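PDB 3N0U: probable N-glycosylase/DNA lyase from Thermotoga maritima, which is probably a DNA glycosylase and lyase of the 8-oxoguanine DNA glycosylase family, an all-helical member of the helix-hairpin-helix clan. Local coordinates for residues R164-R168 / H169-Q173. Numbering follows the deposited sequence.
Sequences RLMKR and HGLIQ
Leu171 N returns to Met166 O at 2.8 Å and Gly170 N reaches Lys167 O at 3.1 Å as the chain leaves helix 160-168 and turns back on its last residues. The first bond runs nearly straight out from its carbonyl (C=O...N 160°), whereas Gly170 N sits well above the plane of the Lys167 carbonyl. A water donates to both Lys167 O and Ile172 O, bridging the turn.

His169 adds a side-chain bond: its ND1 donates to Leu165 O at 3.0 Å, with the oxygen in the ring plane. CG of His169 lies anti to its own carbonyl carbon (chi1 -69°), which swings the ring back along the helix, beside Leu165 and Arg168. Leu165 CD2 packs 3.9 Å from CE1 of that ring, and Arg168 CG lies over one face, offset toward the rim. Leu165 O also takes a weak bond from His169 N.

On the helix side, Met166 meets two apolar side chains from beyond the turn, Leu171 and Ile172. Its CB touches Ile172 CD1 at 3.9 Å, while the chain, bent at chi3 (77°), carries CE to Ile172 CG2 and Leu171 CB. Met166 and Leu171 also pack on helix 181-198, Met166 against Val187, Ile190 and Leu191, and Leu171 against Val194.

With Gly170 at positive phi as the C-prime residue, this is a Schellman motif, closing helix 160-168 and starting the loop to helix 181-198.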
ATOM      1  N   ARG A 164      -9.446  -2.173 -11.761  1.00 26.66           N
ATOM      2  CA  ARG A 164      -9.736  -2.736 -13.068  1.00 34.01           C
ATOM      3  C   ARG A 164     -10.233  -4.168 -12.951  1.00 31.35           C
ATOM      4  O   ARG A 164     -11.092  -4.574 -13.726  1.00 33.36           O
ATOM      5  CB  ARG A 164      -8.535  -2.624 -14.007  1.00 42.17           C
ATOM      6  CG  ARG A 164      -8.328  -1.189 -14.541  1.00 52.36           C
ATOM      7  CD  ARG A 164      -7.254  -1.122 -15.621  1.00 55.87           C
ATOM      8  NE  ARG A 164      -6.080  -1.899 -15.232  1.00 59.66           N
ATOM      9  CZ  ARG A 164      -4.944  -1.380 -14.777  1.00 61.48           C
ATOM     10  NH1 ARG A 164      -4.796  -0.060 -14.675  1.00 66.88           N
ATOM     11  NH2 ARG A 164      -3.945  -2.187 -14.437  1.00 54.34           N
ATOM     12  N   LEU A 165      -9.712  -4.927 -11.986  1.00 27.92           N
ATOM     13  CA  LEU A 165     -10.222  -6.276 -11.730  1.00 26.94           C
ATOM     14  C   LEU A 165     -11.670  -6.232 -11.263  1.00 32.26           C
ATOM     15  O   LEU A 165     -12.486  -7.060 -11.653  1.00 33.62           O
ATOM     16  CB  LEU A 165      -9.403  -7.001 -10.661  1.00 33.26           C
ATOM     17  CG  LEU A 165      -8.255  -7.882 -11.104  1.00 42.63           C
ATOM     18  CD1 LEU A 165      -7.675  -8.533  -9.865  1.00 37.94           C
ATOM     19  CD2 LEU A 165      -8.700  -8.933 -12.106  1.00 42.14           C
ATOM     20  N   MET A 166     -11.976  -5.282 -10.390  1.00 28.05           N
ATOM     21  CA  MET A 166     -13.323  -5.162  -9.865  1.00 27.60           C
ATOM     22  C   MET A 166     -14.296  -4.772 -10.968  1.00 29.51           C
ATOM     23  O   MET A 166     -15.408  -5.256 -11.004  1.00 32.27           O
ATOM     24  CB  MET A 166     -13.366  -4.143  -8.738  1.00 27.89           C
ATOM     25  CG  MET A 166     -12.592  -4.573  -7.497  1.00 28.58           C
ATOM     26  SD  MET A 166     -12.722  -3.339  -6.179  1.00 24.86           S
ATOM     27  CE  MET A 166     -14.379  -3.699  -5.589  1.00 28.66           C
ATOM     28  N   LYS A 167     -13.877  -3.895 -11.871  1.00 27.73           N
ATOM     29  CA  LYS A 167     -14.749  -3.471 -12.955  1.00 35.30           C
ATOM     30  C   LYS A 167     -14.964  -4.614 -13.950  1.00 35.98           C
ATOM     31  O   LYS A 167     -16.071  -4.856 -14.391  1.00 34.45           O
ATOM     32  CB  LYS A 167     -14.179  -2.225 -13.658  1.00 35.15           C
ATOM     33  CG  LYS A 167     -15.041  -1.707 -14.810  1.00 45.35           C
ATOM     34  CD  LYS A 167     -14.513  -0.380 -15.347  1.00 70.06           C
ATOM     35  CE  LYS A 167     -15.459   0.231 -16.371  1.00 86.74           C
ATOM     36  NZ  LYS A 167     -15.667  -0.660 -17.542  1.00 95.50           N
ATOM     37  N   ARG A 168     -13.898  -5.328 -14.281  1.00 33.15           N
ATOM     38  CA  ARG A 168     -13.960  -6.413 -15.252  1.00 41.49           C
ATOM     39  C   ARG A 168     -14.879  -7.536 -14.776  1.00 38.23           C
ATOM     40  O   ARG A 168     -15.445  -8.267 -15.581  1.00 40.42           O
ATOM     41  CB  ARG A 168     -12.552  -6.958 -15.487  1.00 45.13           C
ATOM     42  CG  ARG A 168     -12.448  -8.177 -16.392  1.00 68.74           C
ATOM     43  CD  ARG A 168     -11.033  -8.777 -16.321  1.00 78.27           C
ATOM     44  NE  ARG A 168     -10.031  -7.780 -15.927  1.00 78.05           N
ATOM     45  CZ  ARG A 168      -8.824  -8.066 -15.444  1.00 77.84           C
ATOM     46  NH1 ARG A 168      -8.444  -9.331 -15.286  1.00 82.15           N
ATOM     47  NH2 ARG A 168      -7.993  -7.082 -15.112  1.00 69.46           N
ATOM     48  N   HIS A 169     -15.033  -7.673 -13.464  1.00 35.24           N
ATOM     49  CA  HIS A 169     -15.849  -8.753 -12.922  1.00 38.53           C
ATOM     50  C   HIS A 169     -17.168  -8.259 -12.349  1.00 39.82           C
ATOM     51  O   HIS A 169     -17.831  -8.962 -11.578  1.00 36.87           O
ATOM     52  CB  HIS A 169     -15.051  -9.545 -11.893  1.00 36.42           C
ATOM     53  CG  HIS A 169     -13.949 -10.339 -12.507  1.00 35.79           C
ATOM     54  ND1 HIS A 169     -12.657  -9.867 -12.613  1.00 36.87           N
ATOM     55  CD2 HIS A 169     -13.957 -11.551 -13.105  1.00 31.89           C
ATOM     56  CE1 HIS A 169     -11.912 -10.771 -13.220  1.00 35.79           C
ATOM     57  NE2 HIS A 169     -12.677 -11.799 -13.535  1.00 35.71           N
ATOM     58  N   GLY A 170     -17.540  -7.048 -12.744  1.00 37.58           N
ATOM     59  CA  GLY A 170     -18.857  -6.515 -12.468  1.00 37.77           C
ATOM     60  C   GLY A 170     -19.087  -6.033 -11.050  1.00 39.23           C
ATOM     61  O   GLY A 170     -20.224  -5.775 -10.681  1.00 36.42           O
ATOM     62  N   LEU A 171     -18.028  -5.906 -10.255  1.00 34.45           N
ATOM     63  CA  LEU A 171     -18.178  -5.481  -8.867  1.00 35.26           C
ATOM     64  C   LEU A 171     -18.425  -3.980  -8.755  1.00 31.82           C
ATOM     65  O   LEU A 171     -19.092  -3.512  -7.835  1.00 35.12           O
ATOM     66  CB  LEU A 171     -16.940  -5.864  -8.057  1.00 30.88           C
ATOM     67  CG  LEU A 171     -16.696  -7.364  -7.956  1.00 39.97           C
ATOM     68  CD1 LEU A 171     -15.410  -7.630  -7.221  1.00 35.18           C
ATOM     69  CD2 LEU A 171     -17.860  -8.040  -7.253  1.00 47.53           C
ATOM     70  N   ILE A 172     -17.862  -3.227  -9.685  1.00 35.08           N
ATOM     71  CA  ILE A 172     -18.119  -1.799  -9.757  1.00 31.84           C
ATOM     72  C   ILE A 172     -18.389  -1.478 -11.210  1.00 37.82           C
ATOM     73  O   ILE A 172     -18.035  -2.256 -12.096  1.00 37.06           O
ATOM     74  CB  ILE A 172     -16.938  -0.945  -9.211  1.00 40.09           C
ATOM     75  CG1 ILE A 172     -15.666  -1.205 -10.019  1.00 30.12           C
ATOM     76  CG2 ILE A 172     -16.710  -1.232  -7.730  1.00 34.18           C
ATOM     77  CD1 ILE A 172     -14.417  -0.444  -9.518  1.00 33.59           C
ATOM     78  N   GLN A 173     -19.040  -0.349 -11.456  1.00 39.95           N
ATOM     79  CA  GLN A 173     -19.454   0.002 -12.808  1.00 57.41           C
ATOM     80  C   GLN A 173     -18.437   0.906 -13.484  1.00 55.72           C
ATOM     81  O   GLN A 173     -18.278   0.864 -14.703  1.00 56.13           O
ATOM     82  CB  GLN A 173     -20.832   0.670 -12.787  1.00 71.43           C
ATOM     83  CG  GLN A 173     -21.997  -0.316 -12.813  1.00 82.77           C
ATOM     84  CD  GLN A 173     -21.931  -1.335 -11.687  1.00 88.05           C
ATOM     85  OE1 GLN A 173     -22.085  -0.991 -10.513  1.00 85.05           O
ATOM     86  NE2 GLN A 173     -21.698  -2.597 -12.041  1.00 91.13           N
TER
HETATM   87  O   HOH W   1     -18.815  -3.547 -14.277  1.00 47.75           O